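Predicted metal-dependent hydrolase of the TIM-barrel fold (Lactobacillus casei, PDB 2QPX) is of unknown precise function but binds zinc and is probably a metal-dependent hydrolase of the amidohydrolase type, built on a TIM barrel. Local coordinates at residues H20-G25 against E118-P123; G25-R30 against S320-M325; G58-A63 against N72-M77; D108-L111 against Q115-E118. All coordinates share one frame; numbering follows the deposited sequence.

Contact 1 of 4, residues H20-G25 against E118-P123. With ZN (zinc ion), chain B; EDO (1,2-ethanediol), chain L.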
loop_
_atom_site.group_PDB
_atom_site.type_symbol
_atom_site.label_atom_id
_atom_site.label_comp_id
_atom_site.label_asym_id
_atom_site.label_seq_id
_atom_site.Cartn_x
_atom_site.Cartn_y
_atom_site.Cartn_z
ATOM N N HIS A 20 1.194 -26.374 -8.684
ATOM C CA HIS A 20 0.294 -27.347 -8.097
ATOM C C HIS A 20 -0.222 -28.368 -9.142
ATOM O O HIS A 20 -0.132 -28.176 -10.373
ATOM C CB HIS A 20 -0.873 -26.617 -7.447
ATOM C CG HIS A 20 -0.469 -25.806 -6.246
ATOM N ND1 HIS A 20 -0.050 -26.387 -5.073
ATOM C CD2 HIS A 20 -0.412 -24.462 -6.043
ATOM C CE1 HIS A 20 0.286 -25.429 -4.206
ATOM N NE2 HIS A 20 0.069 -24.249 -4.767
ATOM N N PHE A 21 -0.731 -29.485 -8.638
ATOM C CA PHE A 21 -1.224 -30.545 -9.490
ATOM C C PHE A 21 -2.296 -30.072 -10.464
ATOM O O PHE A 21 -3.170 -29.239 -10.145
ATOM C CB PHE A 21 -1.895 -31.633 -8.679
ATOM C CG PHE A 21 -0.994 -32.397 -7.763
ATOM C CD1 PHE A 21 0.052 -33.144 -8.217
ATOM C CD2 PHE A 21 -1.238 -32.384 -6.394
ATOM C CE1 PHE A 21 0.838 -33.904 -7.343
ATOM C CE2 PHE A 21 -0.449 -33.119 -5.535
ATOM C CZ PHE A 21 0.579 -33.880 -6.018
ATOM N N LEU A 22 -2.249 -30.681 -11.650
ATOM C CA LEU A 22 -3.352 -30.630 -12.598
ATOM C C LEU A 22 -4.426 -31.658 -12.269
ATOM O O LEU A 22 -4.169 -32.604 -11.520
ATOM C CB LEU A 22 -2.824 -30.852 -14.045
ATOM C CG LEU A 22 -1.812 -29.824 -14.561
ATOM C CD1 LEU A 22 -1.084 -30.398 -15.810
ATOM C CD2 LEU A 22 -2.527 -28.536 -14.930
ATOM N N ILE A 23 -5.603 -31.480 -12.868
ATOM C CA ILE A 23 -6.682 -32.445 -12.762
ATOM C C ILE A 23 -6.881 -33.215 -14.062
ATOM O O ILE A 23 -6.366 -32.868 -15.110
ATOM C CB ILE A 23 -8.013 -31.779 -12.317
ATOM C CG1 ILE A 23 -8.660 -30.961 -13.444
ATOM C CG2 ILE A 23 -7.816 -30.986 -10.981
ATOM C CD1 ILE A 23 -10.094 -30.513 -13.148
ATOM N N ASP A 24 -7.591 -34.327 -13.921
ATOM C CA ASP A 24 -8.028 -35.188 -15.031
ATOM C C ASP A 24 -8.769 -34.389 -16.100
ATOM O O ASP A 24 -9.788 -33.779 -15.808
ATOM C CB ASP A 24 -8.919 -36.287 -14.417
ATOM C CG ASP A 24 -9.367 -37.362 -15.402
ATOM O OD1 ASP A 24 -9.164 -37.249 -16.603
ATOM O OD2 ASP A 24 -9.943 -38.349 -14.909
ATOM N N GLY A 25 -8.231 -34.400 -17.325
ATOM C CA GLY A 25 -8.778 -33.657 -18.451
ATOM C C GLY A 25 -10.169 -34.128 -18.877
ATOM O O GLY A 25 -10.895 -33.407 -19.549
ATOM N N GLU A 118 4.751 -36.562 -18.180
ATOM C CA GLU A 118 4.357 -37.053 -19.525
ATOM C C GLU A 118 3.300 -36.134 -20.149
ATOM O O GLU A 118 3.336 -35.824 -21.368
ATOM C CB GLU A 118 3.826 -38.507 -19.503
ATOM C CG GLU A 118 3.125 -38.878 -20.847
ATOM C CD GLU A 118 2.763 -40.351 -21.056
ATOM O OE1 GLU A 118 3.284 -41.197 -20.267
ATOM O OE2 GLU A 118 1.992 -40.623 -22.024
ATOM N N LEU A 119 2.350 -35.715 -19.337
ATOM C CA LEU A 119 1.260 -34.868 -19.767
ATOM C C LEU A 119 1.746 -33.511 -20.286
ATOM O O LEU A 119 1.273 -33.025 -21.325
ATOM C CB LEU A 119 0.294 -34.687 -18.587
ATOM C CG LEU A 119 -0.931 -33.897 -18.912
ATOM C CD1 LEU A 119 -1.913 -34.738 -19.869
ATOM C CD2 LEU A 119 -1.597 -33.465 -17.607
ATOM N N VAL A 120 2.679 -32.885 -19.565
ATOM C CA VAL A 120 3.090 -31.514 -19.845
ATOM C C VAL A 120 4.355 -31.445 -20.706
ATOM O O VAL A 120 4.649 -30.407 -21.279
ATOM C CB VAL A 120 3.203 -30.687 -18.524
ATOM C CG1 VAL A 120 1.853 -30.676 -17.776
ATOM C CG2 VAL A 120 4.337 -31.169 -17.618
ATOM N N GLY A 121 5.120 -32.539 -20.735
ATOM C CA GLY A 121 6.303 -32.659 -21.578
ATOM C C GLY A 121 7.624 -32.153 -21.020
ATOM O O GLY A 121 8.605 -31.983 -21.780
ATOM N N ILE A 122 7.662 -31.928 -19.702
ATOM C CA ILE A 122 8.826 -31.376 -19.032
ATOM C C ILE A 122 8.939 -32.033 -17.664
ATOM O O ILE A 122 7.969 -32.571 -17.154
ATOM C CB ILE A 122 8.743 -29.819 -18.916
ATOM C CG1 ILE A 122 7.445 -29.367 -18.240
ATOM C CG2 ILE A 122 8.904 -29.142 -20.323
ATOM C CD1 ILE A 122 7.360 -27.869 -17.931
ATOM N N PRO A 123 10.136 -31.968 -17.063
ATOM C CA PRO A 123 10.288 -32.547 -15.728
ATOM C C PRO A 123 9.459 -31.860 -14.643
ATOM O O PRO A 123 9.228 -30.644 -14.692
ATOM C CB PRO A 123 11.779 -32.410 -15.447
ATOM C CG PRO A 123 12.271 -31.383 -16.406
ATOM C CD PRO A 123 11.411 -31.496 -17.620
HETATM ZN ZN ZN B . 0.638 -22.451 -3.882
HETATM C C1 EDO L . -13.877 -37.798 -13.933
HETATM O O1 EDO L . -15.027 -36.945 -13.937
HETATM C C2 EDO L . -13.513 -38.175 -15.362
HETATM O O2 EDO L . -12.420 -39.114 -15.383
HETATM O O HOH W 1 -0.836 -21.166 -3.200
#
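The backbones of L22 and L119 come no nearer than 9.5 Å between CA atoms, so side chains alone bridge the gap between the loop 20-25 and the end of helix 113-120. L22 does this with one methyl, CD1, 3.5 Å from CG1 of V120 and 3.6 Å from CD2 of L119. CG of L22 stands beside its own backbone N (chi1 -61°), which carries the isobutyl group toward the helix. L119 meets it with CG anti to its backbone N (chi1 -176°). N86 and F90 of helix 79-92 pack beside these residues. The helix stops after V120, where G121 takes a positive phi of 87°.

The same loop follows strand 14-19 and starts at the metal site of the barrel. H20 binds one of the two zinc ions through NE2 at 2.1 Å; H18, the carboxylated K167, D318 and a water complete its shell. Its ND1 makes a weak hydrogen bond to the backbone O of D101. At the far end, D24 OD2 accepts a hydrogen bond from O2 of a 1,2-ethanediol at 2.6 Å, and OD1 of D24 forms a salt bridge with NZ of K26. Replacing D24 by an alanine would probably cost K26 one of its carboxylate partners and leave the ethanediol hydroxyl without this acceptor. The contact itself is purely apolar, so it depends on fit and burial, not directional bonds.

Contact 2 of 4, residues G25-R30 against S320-M325; sequences GKVPNR and STYPEM
R30 and E324 meet in a salt bridge. NH2 of R30 donates to OE2 of E324 at 2.8 Å with an N-H...O angle of 146°. The acceptor lies in the guanidinium plane and is met nearly along its C-O axis, while the two flat groups are turned 36° from each other. The Y322 side chain crosses that of R30 obliquely. Its OH is 3.4 Å from CA of R30 and 3.6 Å from CB of R30, and the ring stands almost perpendicular to the guanidinium.

Two waters fill in the first shell. One accepts from NE of R30 and donates to OE1 of E324 at 2.8 Å; it sits over one face of the Y322 ring, near the rim, and T321 CG2 lies over the opposite face, also toward the rim. The other accepts from OH of Y322 at 2.7 Å and donates to the backbone O atoms of G25 and V27.

These residues join the loop after the first barrel strand, 14-19, to the start of helix 323-342, which follows the short strand 313-314. The contact therefore links early and late parts of the TIM barrel.

Torsions and second partners set the pair. R30 is extended from CG to NE, whereas E324 bends at chi2 (87°). Y85 hydrogen-bonds OE2 of E324, and NH1 of R30 is bound by the backbone O atoms of P73 and A75. A methionine in place of R30 would probably leave the buried E324 carboxylate without its countercharge and those two carbonyls without this donor.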
loop_
_atom_site.group_PDB
_atom_site.type_symbol
_atom_site.label_atom_id
_atom_site.label_comp_id
_atom_site.label_asym_id
_atom_site.label_seq_id
_atom_site.Cartn_x
_atom_site.Cartn_y
_atom_site.Cartn_z
ATOM N N GLY A 25 -8.231 -34.400 -17.325
ATOM C CA GLY A 25 -8.778 -33.657 -18.451
ATOM C C GLY A 25 -10.169 -34.128 -18.877
ATOM O O GLY A 25 -10.895 -33.407 -19.549
ATOM N N LYS A 26 -10.561 -35.326 -18.449
ATOM C CA LYS A 26 -11.881 -35.895 -18.763
ATOM C C LYS A 26 -13.018 -35.371 -17.882
ATOM O O LYS A 26 -14.187 -35.668 -18.141
ATOM C CB LYS A 26 -11.815 -37.429 -18.663
ATOM C CG LYS A 26 -10.789 -38.034 -19.569
ATOM C CD LYS A 26 -10.837 -39.589 -19.537
ATOM C CE LYS A 26 -10.315 -40.134 -18.196
ATOM N NZ LYS A 26 -8.901 -39.704 -17.933
ATOM N N VAL A 27 -12.705 -34.602 -16.826
ATOM C CA VAL A 27 -13.751 -34.054 -15.961
ATOM C C VAL A 27 -14.761 -33.252 -16.770
ATOM O O VAL A 27 -14.383 -32.415 -17.565
ATOM C CB VAL A 27 -13.085 -33.156 -14.839
ATOM C CG1 VAL A 27 -14.042 -32.120 -14.272
ATOM C CG2 VAL A 27 -12.467 -34.078 -13.766
ATOM N N PRO A 28 -16.055 -33.528 -16.599
ATOM C CA PRO A 28 -17.026 -32.972 -17.546
ATOM C C PRO A 28 -17.322 -31.466 -17.520
ATOM O O PRO A 28 -17.545 -30.872 -18.596
ATOM C CB PRO A 28 -18.310 -33.780 -17.228
ATOM C CG PRO A 28 -18.159 -34.162 -15.799
ATOM C CD PRO A 28 -16.686 -34.484 -15.668
ATOM N N ASN A 29 -17.289 -30.849 -16.347
ATOM C CA ASN A 29 -17.739 -29.437 -16.211
ATOM C C ASN A 29 -16.528 -28.497 -16.293
ATOM O O ASN A 29 -16.255 -27.719 -15.386
ATOM C CB ASN A 29 -18.515 -29.248 -14.892
ATOM C CG ASN A 29 -17.743 -29.731 -13.651
ATOM O OD1 ASN A 29 -16.804 -30.551 -13.746
ATOM N ND2 ASN A 29 -18.143 -29.227 -12.469
ATOM N N ARG A 30 -15.814 -28.563 -17.405
ATOM C CA ARG A 30 -14.547 -27.862 -17.578
ATOM C C ARG A 30 -14.687 -26.324 -17.431
ATOM O O ARG A 30 -13.880 -25.675 -16.753
ATOM C CB ARG A 30 -13.931 -28.240 -18.917
ATOM C CG ARG A 30 -12.705 -27.494 -19.269
ATOM C CD ARG A 30 -11.904 -28.251 -20.380
ATOM N NE ARG A 30 -10.862 -27.378 -20.874
ATOM C CZ ARG A 30 -10.726 -26.945 -22.102
ATOM N NH1 ARG A 30 -11.426 -27.475 -23.082
ATOM N NH2 ARG A 30 -9.804 -26.058 -22.360
ATOM N N SER A 320 -2.764 -24.340 -10.574
ATOM C CA SER A 320 -3.241 -25.705 -10.421
ATOM C C SER A 320 -4.232 -25.995 -11.499
ATOM O O SER A 320 -4.698 -25.099 -12.210
ATOM C CB SER A 320 -3.934 -25.974 -9.071
ATOM O OG SER A 320 -5.247 -25.486 -8.997
ATOM N N THR A 321 -4.598 -27.273 -11.542
ATOM C CA THR A 321 -5.831 -27.770 -12.155
ATOM C C THR A 321 -5.790 -27.874 -13.684
ATOM O O THR A 321 -5.924 -28.964 -14.224
ATOM C CB THR A 321 -7.063 -26.940 -11.639
ATOM O OG1 THR A 321 -7.146 -27.047 -10.220
ATOM C CG2 THR A 321 -8.397 -27.429 -12.276
ATOM N N TYR A 322 -5.597 -26.756 -14.368
ATOM C CA TYR A 322 -5.607 -26.693 -15.801
ATOM C C TYR A 322 -4.490 -25.863 -16.370
ATOM O O TYR A 322 -4.055 -24.892 -15.763
ATOM C CB TYR A 322 -6.948 -26.120 -16.260
ATOM C CG TYR A 322 -8.179 -27.016 -16.206
ATOM C CD1 TYR A 322 -8.130 -28.356 -16.577
ATOM C CD2 TYR A 322 -9.412 -26.501 -15.848
ATOM C CE1 TYR A 322 -9.289 -29.129 -16.620
ATOM C CE2 TYR A 322 -10.564 -27.251 -15.900
ATOM C CZ TYR A 322 -10.502 -28.578 -16.277
ATOM O OH TYR A 322 -11.674 -29.273 -16.316
ATOM N N PRO A 323 -4.045 -26.194 -17.593
ATOM C CA PRO A 323 -2.910 -25.478 -18.176
ATOM C C PRO A 323 -3.156 -24.015 -18.465
ATOM O O PRO A 323 -2.199 -23.244 -18.513
ATOM C CB PRO A 323 -2.585 -26.275 -19.438
ATOM C CG PRO A 323 -3.910 -26.941 -19.806
ATOM C CD PRO A 323 -4.500 -27.310 -18.457
ATOM N N GLU A 324 -4.414 -23.621 -18.629
ATOM C CA GLU A 324 -4.713 -22.185 -18.806
ATOM C C GLU A 324 -4.195 -21.325 -17.662
ATOM O O GLU A 324 -3.812 -20.173 -17.887
ATOM C CB GLU A 324 -6.213 -21.926 -18.942
ATOM C CG GLU A 324 -6.846 -22.475 -20.195
ATOM C CD GLU A 324 -7.321 -23.932 -20.113
ATOM O OE1 GLU A 324 -6.895 -24.701 -19.241
ATOM O OE2 GLU A 324 -8.078 -24.337 -21.029
HETATM N N MSE A 325 -4.243 -21.842 -16.437
HETATM C CA MSE A 325 -3.820 -21.035 -15.316
HETATM C C MSE A 325 -2.306 -20.875 -15.359
HETATM O O MSE A 325 -1.784 -19.816 -15.012
HETATM C CB MSE A 325 -4.284 -21.633 -13.995
HETATM C CG MSE A 325 -3.967 -20.790 -12.749
HETATM SE SE MSE A 325 -4.858 -21.443 -11.182
HETATM C CE MSE A 325 -4.152 -20.131 -9.891
HETATM O O HOH W 2 -12.013 -31.278 -18.156
HETATM O O HOH W 3 -8.415 -26.996 -19.434
#

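Contact 3 of 4, residues G58-A63 against N72-M77; sequences GFLALA and NPLAAM
Apolar contacts come first, and L74 makes them with both of its methyl groups. CD2 of L74 rests 3.9 Å from CB of A63. CD1 of L74 lies 4.0 Å from CD2 of L60, and CD2 of L74 is almost as near to that same methyl. The two leucine side chains cross at about a right angle. L74 thus sets its forked end against the helix at positions 60 and 63, which are three residues apart and so lie on neighbouring turns. CG of L74 stands beside the backbone N (chi1 -60°), and CD1 continues anti to CA (chi2 178°). This brings the methyl end closer to the helix than the direction of the CB bond would suggest. L74 has two conformers, and its methyl contacts hold for the one described, so they are less certain for the other.

The fold here is a helix followed by a returning loop. After helix 54-66 the chain comes back, and a type I beta turn from N72 to A75 sets P73 and L74 beside A63 before the chain goes on to helix 79-92. The turn is closed by A75 N bonding to O of N72 at 3.3 Å. The CA atoms of A63 and P73 come within 6.3 Å.

Polar contact is made through water. O of A63 and O of P73 lie 4.3 Å apart, and both are acceptors. One water donates to each of them, at 2.8 Å to A63 O and 2.6 Å to P73 O. On the helix, A61 packs on F346 of a second subunit, and A63 also touches E324 and Y85.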
loop_
_atom_site.group_PDB
_atom_site.type_symbol
_atom_site.label_atom_id
_atom_site.label_comp_id
_atom_site.label_asym_id
_atom_site.label_seq_id
_atom_site.Cartn_x
_atom_site.Cartn_y
_atom_site.Cartn_z
ATOM N N GLY A 58 -9.470 -14.175 -18.990
ATOM C CA GLY A 58 -8.139 -14.557 -19.450
ATOM C C GLY A 58 -8.026 -16.038 -19.687
ATOM O O GLY A 58 -7.450 -16.464 -20.675
ATOM N N PHE A 59 -8.567 -16.826 -18.771
ATOM C CA PHE A 59 -8.538 -18.283 -18.953
ATOM C C PHE A 59 -9.297 -18.681 -20.194
ATOM O O PHE A 59 -8.841 -19.526 -20.971
ATOM C CB PHE A 59 -9.211 -19.023 -17.785
ATOM C CG PHE A 59 -8.402 -19.099 -16.507
ATOM C CD1 PHE A 59 -7.192 -18.463 -16.340
ATOM C CD2 PHE A 59 -8.898 -19.836 -15.465
ATOM C CE1 PHE A 59 -6.507 -18.549 -15.132
ATOM C CE2 PHE A 59 -8.217 -19.929 -14.265
ATOM C CZ PHE A 59 -7.029 -19.280 -14.107
ATOM N N LEU A 60 -10.467 -18.092 -20.404
ATOM C CA LEU A 60 -11.260 -18.404 -21.617
ATOM C C LEU A 60 -10.535 -18.034 -22.876
ATOM O O LEU A 60 -10.620 -18.749 -23.888
ATOM C CB LEU A 60 -12.581 -17.643 -21.609
ATOM C CG LEU A 60 -13.656 -18.095 -20.668
ATOM C CD1 LEU A 60 -14.956 -17.285 -20.965
ATOM C CD2 LEU A 60 -13.941 -19.613 -20.732
ATOM N N ALA A 61 -9.845 -16.902 -22.869
ATOM C CA ALA A 61 -9.110 -16.441 -24.028
ATOM C C ALA A 61 -8.040 -17.459 -24.382
ATOM O O ALA A 61 -7.859 -17.797 -25.560
ATOM C CB ALA A 61 -8.470 -15.035 -23.761
ATOM N N LEU A 62 -7.334 -17.974 -23.388
ATOM C CA LEU A 62 -6.293 -18.961 -23.649
ATOM C C LEU A 62 -6.893 -20.283 -24.106
ATOM O O LEU A 62 -6.365 -20.891 -25.015
ATOM C CB LEU A 62 -5.343 -19.168 -22.461
ATOM C CG LEU A 62 -4.081 -18.286 -22.421
ATOM C CD1 LEU A 62 -4.493 -16.896 -21.991
ATOM C CD2 LEU A 62 -3.079 -18.874 -21.463
ATOM N N ALA A 63 -8.010 -20.691 -23.530
ATOM C CA ALA A 63 -8.688 -21.907 -23.968
ATOM C C ALA A 63 -9.043 -21.850 -25.439
ATOM O O ALA A 63 -8.892 -22.816 -26.171
ATOM C CB ALA A 63 -9.915 -22.221 -23.128
ATOM N N ASN A 72 -15.450 -26.513 -30.357
ATOM C CA ASN A 72 -15.859 -26.975 -29.041
ATOM C C ASN A 72 -14.698 -26.665 -28.091
ATOM O O ASN A 72 -14.075 -27.570 -27.570
ATOM C CB ASN A 72 -16.176 -28.459 -29.058
ATOM C CG ASN A 72 -17.398 -28.786 -29.890
ATOM O OD1 ASN A 72 -18.514 -28.664 -29.408
ATOM N ND2 ASN A 72 -17.190 -29.234 -31.129
ATOM N N PRO A 73 -14.400 -25.377 -27.901
ATOM C CA PRO A 73 -13.201 -24.989 -27.195
ATOM C C PRO A 73 -13.167 -25.365 -25.703
ATOM O O PRO A 73 -12.078 -25.465 -25.152
ATOM C CB PRO A 73 -13.163 -23.478 -27.376
ATOM C CG PRO A 73 -14.612 -23.089 -27.554
ATOM C CD PRO A 73 -15.160 -24.201 -28.369
ATOM N N LEU A 74 -14.329 -25.580 -25.094
ATOM C CA LEU A 74 -14.420 -25.938 -23.674
ATOM C C LEU A 74 -14.744 -27.419 -23.396
ATOM O O LEU A 74 -15.074 -27.798 -22.269
ATOM C CB LEU A 74 -15.396 -24.987 -22.958
ATOM C CG LEU A 74 -14.986 -23.507 -23.012
ATOM C CD1 LEU A 74 -16.043 -22.640 -22.330
ATOM C CD2 LEU A 74 -13.613 -23.306 -22.382
ATOM N N ALA A 75 -14.582 -28.268 -24.396
ATOM C CA ALA A 75 -14.823 -29.691 -24.248
ATOM C C ALA A 75 -13.859 -30.342 -23.270
ATOM O O ALA A 75 -12.682 -29.978 -23.243
ATOM C CB ALA A 75 -14.683 -30.379 -25.617
ATOM N N ALA A 76 -14.344 -31.323 -22.516
ATOM C CA ALA A 76 -13.455 -32.261 -21.823
ATOM C C ALA A 76 -12.586 -32.986 -22.866
ATOM O O ALA A 76 -12.908 -33.015 -24.053
ATOM C CB ALA A 76 -14.255 -33.257 -20.952
HETATM N N MSE A 77 -11.449 -33.525 -22.432
HETATM C CA MSE A 77 -10.462 -34.087 -23.338
HETATM C C MSE A 77 -10.039 -35.453 -22.846
HETATM O O MSE A 77 -9.757 -35.645 -21.659
HETATM C CB MSE A 77 -9.238 -33.166 -23.446
HETATM C CG MSE A 77 -9.539 -31.840 -24.109
HETATM SE SE MSE A 77 -8.184 -30.511 -23.900
HETATM C CE MSE A 77 -8.785 -29.824 -22.200
HETATM O O HOH W 4 -9.482 -25.359 -25.210
#

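Contact 4 of 4, residues D108-L111 against Q115-E118; sequences DPIL and QTAE
I110 holds CG2 anti to its backbone N and CG1 beside it (chi1 -59°), and this turns the CG2 methyl onto the helix at T116 and Q115. In T116 the hydroxyl stands beside the backbone N (chi1 -55°), where it can meet that methyl. The motif is a loop folded back on the first turn of the helix that follows it: 108-111 leads from barrel strand 95-101 into helix 113-120. The CA atoms of I110 and T116 are 6.8 Å apart.

CG2 of I110 touches two polar side chains. It lies 3.7 Å from OG1 of T116 and 4.0 Å from OE1 of Q115. No direct hydrogen bond joins the two segments, so water carries the polar link. One water donates to O of I110 at 2.7 Å and also to OG1 of T116. That hydroxyl is further bonded to the backbone O of D112, one turn back in the chain, which helps fix its rotation. The T116 side chain also rests on V124 of the next barrel strand, 124-127.

Q115 runs toward the loop at the more exposed side of the contact. The loop is tied on its other side to the chain after strand 14-19, through backbone bonds of D108 with D24 and of I110 with L22. A second water donates to OE1 of Q115 at 2.9 Å and accepts a weak bond from the backbone N of L111 at 3.2 Å.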
loop_
_atom_site.group_PDB
_atom_site.type_symbol
_atom_site.label_atom_id
_atom_site.label_comp_id
_atom_site.label_asym_id
_atom_site.label_seq_id
_atom_site.Cartn_x
_atom_site.Cartn_y
_atom_site.Cartn_z
ATOM N N ASP A 108 -10.359 -34.515 -8.293
ATOM C CA ASP A 108 -10.032 -35.277 -9.500
ATOM C C ASP A 108 -8.578 -35.071 -9.944
ATOM O O ASP A 108 -8.317 -34.802 -11.118
ATOM C CB ASP A 108 -11.013 -34.912 -10.615
ATOM C CG ASP A 108 -12.422 -34.918 -10.141
ATOM O OD1 ASP A 108 -12.960 -36.030 -9.913
ATOM O OD2 ASP A 108 -13.003 -33.830 -9.944
ATOM N N PRO A 109 -7.626 -35.202 -8.995
ATOM C CA PRO A 109 -6.247 -34.846 -9.297
ATOM C C PRO A 109 -5.520 -35.872 -10.159
ATOM O O PRO A 109 -5.875 -37.076 -10.158
ATOM C CB PRO A 109 -5.567 -34.887 -7.931
ATOM C CG PRO A 109 -6.311 -35.926 -7.209
ATOM C CD PRO A 109 -7.748 -35.730 -7.615
ATOM N N ILE A 110 -4.494 -35.389 -10.844
ATOM C CA ILE A 110 -3.398 -36.213 -11.320
ATOM C C ILE A 110 -2.256 -36.098 -10.290
ATOM O O ILE A 110 -1.609 -35.061 -10.204
ATOM C CB ILE A 110 -2.929 -35.826 -12.747
ATOM C CG1 ILE A 110 -4.096 -35.957 -13.750
ATOM C CG2 ILE A 110 -1.723 -36.641 -13.178
ATOM C CD1 ILE A 110 -3.810 -35.304 -15.070
ATOM N N LEU A 111 -2.115 -37.115 -9.438
ATOM C CA LEU A 111 -1.145 -37.085 -8.321
ATOM C C LEU A 111 0.240 -37.595 -8.712
ATOM O O LEU A 111 1.260 -37.242 -8.103
ATOM C CB LEU A 111 -1.669 -37.907 -7.138
ATOM C CG LEU A 111 -2.955 -37.399 -6.518
ATOM C CD1 LEU A 111 -3.467 -38.383 -5.476
ATOM C CD2 LEU A 111 -2.710 -35.981 -5.925
ATOM N N GLN A 115 3.398 -39.182 -14.410
ATOM C CA GLN A 115 2.261 -38.941 -15.299
ATOM C C GLN A 115 2.113 -37.465 -15.632
ATOM O O GLN A 115 1.794 -37.107 -16.760
ATOM C CB GLN A 115 0.947 -39.434 -14.728
ATOM C CG GLN A 115 0.835 -40.934 -14.573
ATOM C CD GLN A 115 -0.486 -41.327 -13.925
ATOM O OE1 GLN A 115 -1.473 -40.531 -13.856
ATOM N NE2 GLN A 115 -0.527 -42.569 -13.442
ATOM N N THR A 116 2.314 -36.603 -14.631
ATOM C CA THR A 116 2.264 -35.167 -14.888
ATOM C C THR A 116 3.358 -34.776 -15.885
ATOM O O THR A 116 3.104 -34.022 -16.822
ATOM C CB THR A 116 2.412 -34.356 -13.601
ATOM O OG1 THR A 116 1.420 -34.780 -12.647
ATOM C CG2 THR A 116 2.235 -32.847 -13.872
ATOM N N ALA A 117 4.582 -35.268 -15.672
ATOM C CA ALA A 117 5.691 -34.948 -16.573
ATOM C C ALA A 117 5.378 -35.400 -18.025
ATOM O O ALA A 117 5.667 -34.671 -18.995
ATOM C CB ALA A 117 7.012 -35.548 -16.070
ATOM N N GLU A 118 4.751 -36.562 -18.180
ATOM C CA GLU A 118 4.357 -37.053 -19.525
ATOM C C GLU A 118 3.300 -36.134 -20.149
ATOM O O GLU A 118 3.336 -35.824 -21.368
ATOM C CB GLU A 118 3.826 -38.507 -19.503
ATOM C CG GLU A 118 3.125 -38.878 -20.847
ATOM C CD GLU A 118 2.763 -40.351 -21.056
ATOM O OE1 GLU A 118 3.284 -41.197 -20.267
ATOM O OE2 GLU A 118 1.992 -40.623 -22.024
HETATM O O HOH W 5 -0.646 -33.050 -11.800
HETATM O O HOH W 6 -2.072 -39.881 -11.113
#

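How the contacts relate
Contacts 1 and 2 are buried, while contacts 3 and 4 are only partly so. The loop after strand 14-19 serves both buried ones, which share G25. Backbone bonds of F21 and I23 with T321 join them further. Contacts 1 and 4 both use helix 113-120 and lie about 5 Å apart, centre to centre. Contact 3 is farthest from the chain centre, about 24 Å, and reaches contact 2 through R30. Chemistry varies with place. Contact 1 is wholly apolar. Contact 2 buries a salt bridge with ordered waters. Contact 3 pairs methyl groups and contact 4 sets a methyl against side-chain oxygens; water bridges both. Contacts 3 and 4 do not touch each other.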